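Local structure of glycosyl hydrolases family 31 family protein (Aspergillus niger, 6DRU) at residues 43-47 against 435-441; 176-182 against 507-511; 243-249 against 460-466; 291-295 against 328-334. The protein catalyses the release of alpha-xylose from the non-reducing terminal glucose of xyloglucan oligosaccharides, as a member of glycosyl hydrolase family 31. One frame throughout, in Å; residues are numbered along the deposited sequence.

Contact 1: 43-47 against 435-441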
loop_
_atom_site.group_PDB
_atom_site.type_symbol
_atom_site.label_atom_id
_atom_site.label_comp_id
_atom_site.label_asym_id
_atom_site.label_seq_id
_atom_site.Cartn_x
_atom_site.Cartn_y
_atom_site.Cartn_z
ATOM N N GLU A 43 9.557 15.394 14.136
ATOM C CA GLU A 43 8.344 15.821 13.456
ATOM C C GLU A 43 8.367 17.328 13.230
ATOM O O GLU A 43 8.977 18.085 13.990
ATOM C CB GLU A 43 7.107 15.429 14.267
ATOM C CG GLU A 43 6.806 13.935 14.285
ATOM C CD GLU A 43 7.548 13.193 15.382
ATOM O OE1 GLU A 43 8.197 13.859 16.219
ATOM O OE2 GLU A 43 7.478 11.945 15.411
ATOM N N ILE A 44 7.684 17.761 12.175
ATOM C CA ILE A 44 7.630 19.172 11.806
ATOM C C ILE A 44 6.484 19.834 12.558
ATOM O O ILE A 44 5.341 19.365 12.510
ATOM C CB ILE A 44 7.475 19.346 10.284
ATOM C CG1 ILE A 44 8.770 18.972 9.550
ATOM C CG2 ILE A 44 7.053 20.769 9.948
ATOM C CD1 ILE A 44 8.963 17.498 9.314
ATOM N N SER A 45 6.794 20.926 13.254
ATOM C CA SER A 45 5.830 21.656 14.063
ATOM C C SER A 45 5.841 23.117 13.645
ATOM O O SER A 45 6.889 23.663 13.287
ATOM C CB SER A 45 6.143 21.541 15.561
ATOM O OG SER A 45 5.225 22.296 16.334
ATOM N N PHE A 46 4.667 23.740 13.677
ATOM C CA PHE A 46 4.508 25.127 13.269
ATOM C C PHE A 46 4.181 26.043 14.439
ATOM O O PHE A 46 3.912 27.230 14.227
ATOM C CB PHE A 46 3.432 25.233 12.187
ATOM C CG PHE A 46 3.761 24.466 10.936
ATOM C CD1 PHE A 46 4.576 25.020 9.961
ATOM C CD2 PHE A 46 3.263 23.186 10.740
ATOM C CE1 PHE A 46 4.886 24.314 8.810
ATOM C CE2 PHE A 46 3.569 22.475 9.591
ATOM C CZ PHE A 46 4.381 23.039 8.625
ATOM N N ILE A 47 4.198 25.525 15.665
ATOM C CA ILE A 47 3.904 26.317 16.852
ATOM C C ILE A 47 5.181 26.497 17.662
ATOM O O ILE A 47 6.108 25.682 17.594
ATOM C CB ILE A 47 2.792 25.680 17.713
ATOM C CG1 ILE A 47 3.261 24.348 18.294
ATOM C CG2 ILE A 47 1.524 25.496 16.893
ATOM C CD1 ILE A 47 2.350 23.803 19.371
ATOM N N VAL A 435 4.147 15.454 4.459
ATOM C CA VAL A 435 4.815 16.688 4.858
ATOM C C VAL A 435 4.617 17.757 3.786
ATOM O O VAL A 435 5.209 18.841 3.854
ATOM C CB VAL A 435 6.309 16.424 5.138
ATOM C CG1 VAL A 435 7.121 16.415 3.848
ATOM C CG2 VAL A 435 6.867 17.431 6.136
ATOM N N GLY A 436 3.758 17.467 2.803
ATOM C CA GLY A 436 3.634 18.333 1.638
ATOM C C GLY A 436 3.243 19.763 1.960
ATOM O O GLY A 436 3.689 20.697 1.288
ATOM N N LYS A 437 2.404 19.961 2.981
ATOM C CA LYS A 437 1.970 21.308 3.334
ATOM C C LYS A 437 3.124 22.197 3.776
ATOM O O LYS A 437 2.941 23.415 3.882
ATOM C CB LYS A 437 0.909 21.250 4.434
ATOM C CG LYS A 437 -0.225 20.278 4.150
ATOM C CD LYS A 437 -1.039 20.713 2.943
ATOM C CE LYS A 437 -2.047 21.787 3.313
ATOM N NZ LYS A 437 -2.041 22.920 2.347
ATOM N N LEU A 438 4.299 21.622 4.039
ATOM C CA LEU A 438 5.465 22.390 4.455
ATOM C C LEU A 438 6.157 23.091 3.293
ATOM O O LEU A 438 6.850 24.088 3.519
ATOM C CB LEU A 438 6.456 21.467 5.177
ATOM C CG LEU A 438 7.892 21.932 5.442
ATOM C CD1 LEU A 438 7.921 23.086 6.428
ATOM C CD2 LEU A 438 8.747 20.778 5.938
ATOM N N TYR A 439 5.963 22.610 2.061
ATOM C CA TYR A 439 6.779 23.078 0.940
ATOM C C TYR A 439 6.732 24.589 0.737
ATOM O O TYR A 439 7.808 25.213 0.705
ATOM C CB TYR A 439 6.382 22.332 -0.340
ATOM C CG TYR A 439 7.320 22.593 -1.495
ATOM C CD1 TYR A 439 7.105 23.653 -2.369
ATOM C CD2 TYR A 439 8.426 21.784 -1.709
ATOM C CE1 TYR A 439 7.966 23.895 -3.422
ATOM C CE2 TYR A 439 9.290 22.017 -2.760
ATOM C CZ TYR A 439 9.056 23.074 -3.614
ATOM O OH TYR A 439 9.918 23.307 -4.661
ATOM N N PRO A 440 5.570 25.241 0.587
ATOM C CA PRO A 440 5.598 26.701 0.409
ATOM C C PRO A 440 6.056 27.440 1.651
ATOM O O PRO A 440 6.668 28.510 1.536
ATOM C CB PRO A 440 4.145 27.038 0.052
ATOM C CG PRO A 440 3.353 25.973 0.713
ATOM C CD PRO A 440 4.187 24.726 0.615
ATOM N N TRP A 441 5.775 26.899 2.837
ATOM C CA TRP A 441 6.259 27.504 4.073
ATOM C C TRP A 441 7.782 27.496 4.123
ATOM O O TRP A 441 8.406 28.497 4.494
ATOM C CB TRP A 441 5.667 26.752 5.266
ATOM C CG TRP A 441 5.861 27.398 6.603
ATOM C CD1 TRP A 441 4.969 28.188 7.266
ATOM C CD2 TRP A 441 7.008 27.285 7.454
ATOM N NE1 TRP A 441 5.492 28.581 8.475
ATOM C CE2 TRP A 441 6.743 28.041 8.614
ATOM C CE3 TRP A 441 8.235 26.622 7.347
ATOM C CZ2 TRP A 441 7.659 28.153 9.657
ATOM C CZ3 TRP A 441 9.144 26.735 8.384
ATOM C CH2 TRP A 441 8.851 27.495 9.523
#
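Phe-46 meets Trp-441 in a T-shaped stack. The edge of the phenyl ring carrying CD1 and CE1 is set against one face of the indole. The ring planes stand at 79°, and the centroid of the Phe-46 ring lies 5.0 Å from that of the Trp-441 five-membered ring. Phe-46 CE1 comes closest, 3.9 Å from Trp-441 CD2. The two side chains run past one another, pointing opposite ways. Trp-441 CG sits anti to its backbone N (chi1 -169°), which carries the indole from helix 439-455 toward the loop.

Leu-438 divides its two methyls between two partners. Leu-438 CD1 lies 4.0 Å from Phe-46 CE1, while Leu-438 CD2 lies 4.0 Å from Ile-44 CG1. Ile-44 crosses Leu-438 at about a right angle. It crosses Val-435 in the same manner, with Ile-44 CD1 3.8 Å from Val-435 CG2. A bend at chi2 of Ile-44 (82°) turns CD1 to that methyl.

The aromatic pair belongs to a larger cluster, since Phe-46 also makes an edge-to-face pair with Tyr-473, and Trp-441 with Phe-479. Asn-192 bonds the backbone N of Phe-46 and the hydroxyl of Ser-45, so the loop is anchored beside the cluster. The contact joins a loop of the N-terminal beta-rich part to the TIM-barrel domain. It is wholly apolar and aromatic, so its hold rests on packing and on the attraction of a ring edge for a pi face.

Contact 2: 176-182 against 507-511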
loop_
_atom_site.group_PDB
_atom_site.type_symbol
_atom_site.label_atom_id
_atom_site.label_comp_id
_atom_site.label_asym_id
_atom_site.label_seq_id
_atom_site.Cartn_x
_atom_site.Cartn_y
_atom_site.Cartn_z
ATOM N N ILE A 176 -4.998 27.977 -0.592
ATOM C CA ILE A 176 -4.020 27.689 0.455
ATOM C C ILE A 176 -4.743 27.169 1.692
ATOM O O ILE A 176 -4.951 27.929 2.649
ATOM C CB ILE A 176 -3.185 28.931 0.802
ATOM C CG1 ILE A 176 -2.756 29.664 -0.469
ATOM C CG2 ILE A 176 -1.964 28.537 1.621
ATOM C CD1 ILE A 176 -2.250 31.065 -0.213
ATOM N N PRO A 177 -5.136 25.896 1.723
ATOM C CA PRO A 177 -5.842 25.372 2.901
ATOM C C PRO A 177 -4.913 25.304 4.105
ATOM O O PRO A 177 -3.842 24.697 4.048
ATOM C CB PRO A 177 -6.295 23.979 2.453
ATOM C CG PRO A 177 -5.317 23.597 1.393
ATOM C CD PRO A 177 -4.950 24.869 0.686
ATOM N N THR A 178 -5.334 25.936 5.197
ATOM C CA THR A 178 -4.543 25.977 6.420
ATOM C C THR A 178 -5.447 25.709 7.617
ATOM O O THR A 178 -6.374 26.485 7.877
ATOM C CB THR A 178 -3.842 27.329 6.566
ATOM O OG1 THR A 178 -3.019 27.571 5.419
ATOM C CG2 THR A 178 -2.974 27.350 7.816
ATOM N N PRO A 179 -5.212 24.635 8.371
ATOM C CA PRO A 179 -6.130 24.259 9.461
ATOM C C PRO A 179 -5.945 25.114 10.714
ATOM O O PRO A 179 -5.554 24.636 11.782
ATOM C CB PRO A 179 -5.772 22.786 9.690
ATOM C CG PRO A 179 -4.318 22.716 9.372
ATOM C CD PRO A 179 -4.085 23.694 8.245
ATOM N N VAL A 180 -6.235 26.406 10.580
ATOM C CA VAL A 180 -6.283 27.342 11.699
ATOM C C VAL A 180 -7.593 28.104 11.568
ATOM O O VAL A 180 -7.782 28.855 10.603
ATOM C CB VAL A 180 -5.088 28.308 11.707
ATOM C CG1 VAL A 180 -5.279 29.378 12.771
ATOM C CG2 VAL A 180 -3.791 27.550 11.935
ATOM N N PHE A 181 -8.502 27.912 12.523
ATOM C CA PHE A 181 -9.813 28.535 12.429
ATOM C C PHE A 181 -10.261 29.049 13.788
ATOM O O PHE A 181 -9.827 28.558 14.833
ATOM C CB PHE A 181 -10.863 27.563 11.865
ATOM C CG PHE A 181 -11.278 26.475 12.820
ATOM C CD1 PHE A 181 -12.380 26.642 13.649
ATOM C CD2 PHE A 181 -10.593 25.274 12.866
ATOM C CE1 PHE A 181 -12.772 25.640 14.519
ATOM C CE2 PHE A 181 -10.984 24.268 13.730
ATOM C CZ PHE A 181 -12.075 24.453 14.559
ATOM N N MET A 182 -11.135 30.052 13.754
ATOM C CA MET A 182 -11.825 30.558 14.932
ATOM C C MET A 182 -13.292 30.162 14.863
ATOM O O MET A 182 -13.886 30.125 13.781
ATOM C CB MET A 182 -11.721 32.082 15.037
ATOM C CG MET A 182 -10.313 32.629 15.149
ATOM S SD MET A 182 -10.330 34.423 15.352
ATOM C CE MET A 182 -11.321 34.919 13.945
ATOM N N ALA A 507 -8.429 35.745 9.524
ATOM C CA ALA A 507 -8.779 34.847 10.619
ATOM C C ALA A 507 -7.789 33.700 10.764
ATOM O O ALA A 507 -7.720 33.091 11.837
ATOM C CB ALA A 507 -10.191 34.295 10.419
ATOM N N THR A 508 -7.026 33.391 9.714
ATOM C CA THR A 508 -5.982 32.380 9.797
ATOM C C THR A 508 -4.703 32.919 10.426
ATOM O O THR A 508 -3.846 32.127 10.838
ATOM C CB THR A 508 -5.688 31.818 8.399
ATOM O OG1 THR A 508 -6.921 31.593 7.706
ATOM C CG2 THR A 508 -4.925 30.500 8.484
ATOM N N GLY A 509 -4.565 34.240 10.529
ATOM C CA GLY A 509 -3.384 34.860 11.095
ATOM C C GLY A 509 -2.518 35.598 10.099
ATOM O O GLY A 509 -1.461 36.108 10.488
ATOM N N TRP A 510 -2.927 35.680 8.836
ATOM C CA TRP A 510 -2.134 36.312 7.789
ATOM C C TRP A 510 -2.615 37.745 7.597
ATOM O O TRP A 510 -3.780 37.971 7.252
ATOM C CB TRP A 510 -2.240 35.535 6.477
ATOM C CG TRP A 510 -1.922 34.077 6.601
ATOM C CD1 TRP A 510 -1.217 33.467 7.600
ATOM C CD2 TRP A 510 -2.302 33.040 5.689
ATOM N NE1 TRP A 510 -1.137 32.116 7.366
ATOM C CE2 TRP A 510 -1.794 31.828 6.198
ATOM C CE3 TRP A 510 -3.022 33.020 4.491
ATOM C CZ2 TRP A 510 -1.983 30.610 5.551
ATOM C CZ3 TRP A 510 -3.210 31.809 3.850
ATOM C CH2 TRP A 510 -2.692 30.621 4.382
ATOM N N GLY A 511 -1.718 38.704 7.808
ATOM C CA GLY A 511 -2.059 40.103 7.645
ATOM C C GLY A 511 -1.562 40.686 6.340
ATOM O O GLY A 511 -2.234 41.522 5.729
#
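Ile-176, Thr-178 and Val-180 of strand 176-183 pack on segment 507-511, where helix 492-508 ends in a Schellman motif at Gly-509. These three alternate side chains start toward this segment, while those of Pro-177, Pro-179 and Phe-181 start away from it. Trp-510, just past the motif, meets the first two. Ile-176 CG2 approaches the indole obliquely, 3.5 Å from Trp-510 CH2. Thr-178 OG1 lies at the ring edge, near its plane, 3.2 Å from Trp-510 CZ2. Methyl meets methyl where Thr-178 CG2 lies 3.8 Å from Thr-508 CG2. Val-180 uses CG1 against the backbone, 3.7 Å from Thr-508 O. Met-182 ends the row: its chain bends at chi3 (-54°) and sets CE 3.8 Å from Ala-507 CB.

Further out, the positive phi of Gly-509 (110°) turns the chain out of the helix, and the side chain of Trp-510 starts toward the strand. Pro-179 is the centre of an inverse gamma turn, which kinks the strand. Helix 228-239 packs on the far end of the row, touching Val-180 and Met-182. The contact thus joins the N-terminal sheet to the TIM barrel. The side chain of Ile-176 is about 10 Å from that of the active-site residue Asp-395. The methyl of Thr-508 also lies over one face of the Trp-510 indole, while its OG1 is hydrogen-bonded to Ser-504 O and Gly-153 N.

Contact 3: 243-249 against 460-466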
loop_
_atom_site.group_PDB
_atom_site.type_symbol
_atom_site.label_atom_id
_atom_site.label_comp_id
_atom_site.label_asym_id
_atom_site.label_seq_id
_atom_site.Cartn_x
_atom_site.Cartn_y
_atom_site.Cartn_z
ATOM N N PRO A 243 6.616 40.548 11.519
ATOM C CA PRO A 243 7.590 41.630 11.678
ATOM C C PRO A 243 7.014 42.954 11.187
ATOM O O PRO A 243 5.903 43.026 10.666
ATOM C CB PRO A 243 8.756 41.168 10.807
ATOM C CG PRO A 243 8.106 40.354 9.740
ATOM C CD PRO A 243 6.946 39.663 10.387
ATOM N N ALA A 244 7.798 44.013 11.366
ATOM C CA ALA A 244 7.283 45.248 10.791
ATOM C C ALA A 244 7.770 45.397 9.351
ATOM O O ALA A 244 8.947 45.162 9.067
ATOM C CB ALA A 244 7.726 46.455 11.610
ATOM N N PRO A 245 6.884 45.788 8.430
ATOM C CA PRO A 245 7.278 45.842 7.026
ATOM C C PRO A 245 8.180 47.045 6.760
ATOM O O PRO A 245 8.123 48.043 7.488
ATOM C CB PRO A 245 5.933 45.979 6.289
ATOM C CG PRO A 245 5.076 46.705 7.263
ATOM C CD PRO A 245 5.482 46.194 8.627
ATOM N N PRO A 246 9.023 46.966 5.735
ATOM C CA PRO A 246 9.792 48.156 5.342
ATOM C C PRO A 246 8.864 49.225 4.794
ATOM O O PRO A 246 7.866 48.925 4.135
ATOM C CB PRO A 246 10.741 47.624 4.265
ATOM C CG PRO A 246 10.048 46.431 3.717
ATOM C CD PRO A 246 9.300 45.816 4.864
ATOM N N ASP A 247 9.202 50.486 5.081
ATOM C CA ASP A 247 8.293 51.586 4.772
ATOM C C ASP A 247 8.001 51.688 3.280
ATOM O O ASP A 247 6.882 52.041 2.893
ATOM C CB ASP A 247 8.871 52.906 5.287
ATOM C CG ASP A 247 8.876 52.990 6.804
ATOM O OD1 ASP A 247 8.021 52.339 7.442
ATOM O OD2 ASP A 247 9.734 53.709 7.358
ATOM N N PHE A 248 8.980 51.367 2.430
ATOM C CA PHE A 248 8.778 51.519 0.992
ATOM C C PHE A 248 7.710 50.569 0.464
ATOM O O PHE A 248 7.014 50.900 -0.501
ATOM C CB PHE A 248 10.097 51.308 0.245
ATOM C CG PHE A 248 10.451 49.865 0.030
ATOM C CD1 PHE A 248 11.081 49.135 1.023
ATOM C CD2 PHE A 248 10.167 49.242 -1.174
ATOM C CE1 PHE A 248 11.410 47.807 0.823
ATOM C CE2 PHE A 248 10.494 47.917 -1.377
ATOM C CZ PHE A 248 11.115 47.198 -0.378
ATOM N N SER A 249 7.554 49.399 1.088
ATOM C CA SER A 249 6.580 48.418 0.620
ATOM C C SER A 249 5.137 48.873 0.803
ATOM O O SER A 249 4.235 48.254 0.230
ATOM C CB SER A 249 6.795 47.085 1.338
ATOM O OG SER A 249 6.609 47.222 2.736
ATOM N N GLY A 460 11.642 38.325 12.953
ATOM C CA GLY A 460 10.683 39.031 13.767
ATOM C C GLY A 460 10.966 40.511 13.929
ATOM O O GLY A 460 10.042 41.273 14.244
ATOM N N SER A 461 12.211 40.938 13.727
ATOM C CA SER A 461 12.552 42.350 13.787
ATOM C C SER A 461 12.133 43.040 12.490
ATOM O O SER A 461 11.546 42.429 11.593
ATOM C CB SER A 461 14.046 42.528 14.053
ATOM O OG SER A 461 14.820 42.094 12.949
ATOM N N ALA A 462 12.437 44.332 12.389
ATOM C CA ALA A 462 12.016 45.112 11.233
ATOM C C ALA A 462 12.623 44.555 9.950
ATOM O O ALA A 462 13.805 44.204 9.901
ATOM C CB ALA A 462 12.412 46.577 11.410
ATOM N N CYS A 463 11.799 44.469 8.908
ATOM C CA CYS A 463 12.251 43.979 7.614
ATOM C C CYS A 463 12.879 45.104 6.805
ATOM O O CYS A 463 12.424 46.250 6.849
ATOM C CB CYS A 463 11.087 43.379 6.821
ATOM S SG CYS A 463 10.227 41.992 7.590
ATOM N N ASP A 464 13.936 44.770 6.069
ATOM C CA ASP A 464 14.471 45.672 5.058
ATOM C C ASP A 464 13.907 45.377 3.679
ATOM O O ASP A 464 13.809 46.284 2.845
ATOM C CB ASP A 464 15.999 45.576 5.009
ATOM C CG ASP A 464 16.670 46.355 6.120
ATOM O OD1 ASP A 464 15.953 46.938 6.962
ATOM O OD2 ASP A 464 17.918 46.380 6.154
ATOM N N HIS A 465 13.534 44.125 3.425
ATOM C CA HIS A 465 13.017 43.701 2.135
ATOM C C HIS A 465 11.887 42.708 2.363
ATOM O O HIS A 465 11.710 42.176 3.463
ATOM C CB HIS A 465 14.128 43.090 1.275
ATOM C CG HIS A 465 15.398 43.883 1.289
ATOM N ND1 HIS A 465 15.582 45.009 0.515
ATOM C CD2 HIS A 465 16.539 43.723 2.000
ATOM C CE1 HIS A 465 16.787 45.503 0.741
ATOM N NE2 HIS A 465 17.388 44.741 1.638
ATOM N N VAL A 466 11.112 42.456 1.308
ATOM C CA VAL A 466 9.961 41.566 1.372
ATOM C C VAL A 466 10.059 40.530 0.262
ATOM O O VAL A 466 10.868 40.638 -0.660
ATOM C CB VAL A 466 8.621 42.323 1.270
ATOM C CG1 VAL A 466 8.550 43.434 2.296
ATOM C CG2 VAL A 466 8.440 42.874 -0.135
#
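Pro-246 packs its ring on the chain from Cys-463 to Val-466. Its CB lies 3.4 Å from Cys-463 O and is also close to Asp-464 O. Next along the ring, Pro-246 CG reaches a methyl, 3.6 Å from Val-466 CG1. The last atom, Pro-246 CD, touches that same methyl and also lies 3.6 Å from Cys-463 CB. The Pro-246 ring and the valine cross obliquely.

From Cys-463 the contact continues toward the start of both segments. Its SG, bonded to Cys-480 in a disulfide, lies 3.4 Å from Pro-243 CG. Its backbone N gives a straight hydrogen bond to Ala-244 O, 2.9 Å long with 174° at the hydrogen. The two segments run side by side in the same direction here, Ala-244 next to Ala-462 and Pro-246 next to Asp-464. Each leads into a strand of the TIM barrel, 252-254 and 467-469, so this is a pairing of loops at the N-terminal ends of barrel strands. In this fold the active site lies at the other end.

Beyond Pro-246 the chain enters a short 3-10 turn. Phe-248 has CG between its backbone N and carbonyl carbon (chi1 81°), which brings the ring back to the partner chain. Asp-464 O sits at the ring edge, 3.5 Å from Phe-248 CE1. Arg-452 of helix 439-455 bonds the carbonyls of Ser-461 and Ala-462. Within the turn, Pro-246 O accepts from both N and OG of Ser-249.

Contact 4: 291-295 against 328-334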
loop_
_atom_site.group_PDB
_atom_site.type_symbol
_atom_site.label_atom_id
_atom_site.label_comp_id
_atom_site.label_asym_id
_atom_site.label_seq_id
_atom_site.Cartn_x
_atom_site.Cartn_y
_atom_site.Cartn_z
ATOM N N HIS A 291 17.211 29.501 -18.581
ATOM C CA HIS A 291 16.717 28.149 -18.373
ATOM C C HIS A 291 16.044 28.053 -17.010
ATOM O O HIS A 291 16.364 28.808 -16.088
ATOM C CB HIS A 291 17.846 27.112 -18.466
ATOM C CG HIS A 291 18.752 27.304 -19.643
ATOM N ND1 HIS A 291 19.981 27.921 -19.542
ATOM C CD2 HIS A 291 18.610 26.960 -20.945
ATOM C CE1 HIS A 291 20.556 27.949 -20.731
ATOM N NE2 HIS A 291 19.745 27.371 -21.600
ATOM N N GLN A 292 15.108 27.111 -16.895
ATOM C CA GLN A 292 14.451 26.836 -15.621
ATOM C C GLN A 292 15.464 26.232 -14.658
ATOM O O GLN A 292 15.960 25.123 -14.880
ATOM C CB GLN A 292 13.271 25.891 -15.823
ATOM C CG GLN A 292 12.091 26.498 -16.549
ATOM C CD GLN A 292 10.947 25.516 -16.697
ATOM O OE1 GLN A 292 10.162 25.314 -15.771
ATOM N NE2 GLN A 292 10.852 24.894 -17.866
ATOM N N GLY A 293 15.773 26.954 -13.586
ATOM C CA GLY A 293 16.767 26.530 -12.624
ATOM C C GLY A 293 18.034 27.353 -12.647
ATOM O O GLY A 293 18.875 27.190 -11.753
ATOM N N ASP A 294 18.205 28.221 -13.647
ATOM C CA ASP A 294 19.375 29.092 -13.681
ATOM C C ASP A 294 19.326 30.124 -12.561
ATOM O O ASP A 294 20.366 30.477 -11.990
ATOM C CB ASP A 294 19.478 29.778 -15.043
ATOM C CG ASP A 294 20.023 28.858 -16.120
ATOM O OD1 ASP A 294 20.305 27.680 -15.813
ATOM O OD2 ASP A 294 20.170 29.312 -17.275
ATOM N N TRP A 295 18.132 30.614 -12.234
ATOM C CA TRP A 295 17.928 31.583 -11.160
ATOM C C TRP A 295 18.821 32.806 -11.356
ATOM O O TRP A 295 19.621 33.185 -10.498
ATOM C CB TRP A 295 18.143 30.924 -9.797
ATOM C CG TRP A 295 17.099 29.893 -9.516
ATOM C CD1 TRP A 295 15.764 29.991 -9.786
ATOM C CD2 TRP A 295 17.299 28.592 -8.955
ATOM N NE1 TRP A 295 15.118 28.841 -9.407
ATOM C CE2 TRP A 295 16.039 27.965 -8.895
ATOM C CE3 TRP A 295 18.420 27.900 -8.486
ATOM C CZ2 TRP A 295 15.868 26.680 -8.388
ATOM C CZ3 TRP A 295 18.246 26.625 -7.983
ATOM C CH2 TRP A 295 16.981 26.029 -7.938
ATOM N N VAL A 328 13.200 23.116 -12.084
ATOM C CA VAL A 328 14.534 22.962 -12.646
ATOM C C VAL A 328 14.445 22.027 -13.840
ATOM O O VAL A 328 13.864 20.941 -13.742
ATOM C CB VAL A 328 15.532 22.410 -11.609
ATOM C CG1 VAL A 328 16.901 22.208 -12.242
ATOM C CG2 VAL A 328 15.621 23.336 -10.406
ATOM N N ALA A 329 15.021 22.446 -14.962
ATOM C CA ALA A 329 15.055 21.652 -16.179
ATOM C C ALA A 329 16.475 21.161 -16.431
ATOM O O ALA A 329 17.438 21.620 -15.809
ATOM C CB ALA A 329 14.538 22.462 -17.374
ATOM N N ASP A 330 16.601 20.217 -17.366
ATOM C CA ASP A 330 17.914 19.650 -17.660
ATOM C C ASP A 330 18.838 20.652 -18.339
ATOM O O ASP A 330 20.059 20.560 -18.183
ATOM C CB ASP A 330 17.775 18.388 -18.512
ATOM C CG ASP A 330 16.988 17.294 -17.812
ATOM O OD1 ASP A 330 16.660 16.283 -18.469
ATOM O OD2 ASP A 330 16.676 17.452 -16.612
ATOM N N ASP A 331 18.288 21.608 -19.091
ATOM C CA ASP A 331 19.137 22.595 -19.750
ATOM C C ASP A 331 19.739 23.602 -18.778
ATOM O O ASP A 331 20.592 24.396 -19.189
ATOM C CB ASP A 331 18.357 23.331 -20.843
ATOM C CG ASP A 331 16.973 23.763 -20.391
ATOM O OD1 ASP A 331 16.818 24.152 -19.214
ATOM O OD2 ASP A 331 16.043 23.729 -21.223
ATOM N N SER A 332 19.329 23.586 -17.512
ATOM C CA SER A 332 19.833 24.552 -16.551
ATOM C C SER A 332 21.317 24.328 -16.279
ATOM O O SER A 332 21.806 23.195 -16.260
ATOM C CB SER A 332 19.055 24.464 -15.241
ATOM O OG SER A 332 19.573 25.374 -14.288
ATOM N N VAL A 333 22.034 25.431 -16.055
ATOM C CA VAL A 333 23.438 25.349 -15.674
ATOM C C VAL A 333 23.610 24.747 -14.287
ATOM O O VAL A 333 24.700 24.270 -13.952
ATOM C CB VAL A 333 24.096 26.740 -15.750
ATOM C CG1 VAL A 333 23.814 27.379 -17.097
ATOM C CG2 VAL A 333 23.599 27.628 -14.617
ATOM N N ASN A 334 22.559 24.751 -13.470
ATOM C CA ASN A 334 22.605 24.184 -12.132
ATOM C C ASN A 334 22.036 22.774 -12.062
ATOM O O ASN A 334 22.025 22.182 -10.977
ATOM C CB ASN A 334 21.850 25.090 -11.151
ATOM C CG ASN A 334 22.415 26.496 -11.100
ATOM O OD1 ASN A 334 23.629 26.694 -11.135
ATOM N ND2 ASN A 334 21.532 27.484 -11.020
HETATM O O HOH W 1 14.672 25.769 -19.107
#
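Asp-294 is the main acceptor for the facing loop. Its OD1 takes two hydrogen bonds: Val-333 N comes to the syn side at 2.8 Å from OD1, and Ser-332 OG to the anti side at 2.9 Å from OD1. Its OD2 accepts from His-291 ND1 at 2.7 Å, so both carboxylate oxygens are engaged and the group's rotation is fixed. The amide of Asn-334 adds a bond in the carbonyl plane, ND2 to Gly-293 O at 2.8 Å. Between backbones, Ala-329 N donates to Gln-292 O at 2.8 Å. A water bridges Gln-292 N and Asp-331 OD1.

Packing adds to these bonds. Asp-331 O lies over the centre of one face of the His-291 ring, 3.4 Å above its plane. Trp-295 crosses Val-328 at about a right angle, with Trp-295 CH2 3.9 Å from Val-328 CG2. The indole NE1 bonds the backbone of Trp-325, a residue of the xylose pocket.

Two beta turns shape the loops, type II at 291-294 and type I at 329-332. Ser-332 OG also caps the turn into helix 335-340 by accepting from Asn-334 N. Such interlocked beta-alpha loops, following neighbouring strands 281-284 and 319-328, belong to the catalytic end of a TIM barrel.

Overall arrangement
Contacts 1 and 2 are buried and join the N-terminal beta-rich part to the TIM barrel. They touch through Lys-437 NZ and Pro-177 O, probably in a hydrogen bond, and Tyr-473 borders both. Contacts 3 and 4 join loops within the barrel domain, with centres about 31 Å apart. Contact 3 leads into barrel strands and is only partly buried. Contact 4 follows barrel strands and is largely buried, though far from the chain centre. Helix 439-455 links contacts 1 and 3. Chemistry follows place: the interdomain contacts are mainly apolar, contact 3 mixes prolines with one backbone bond, and contact 4 relies on a polar network.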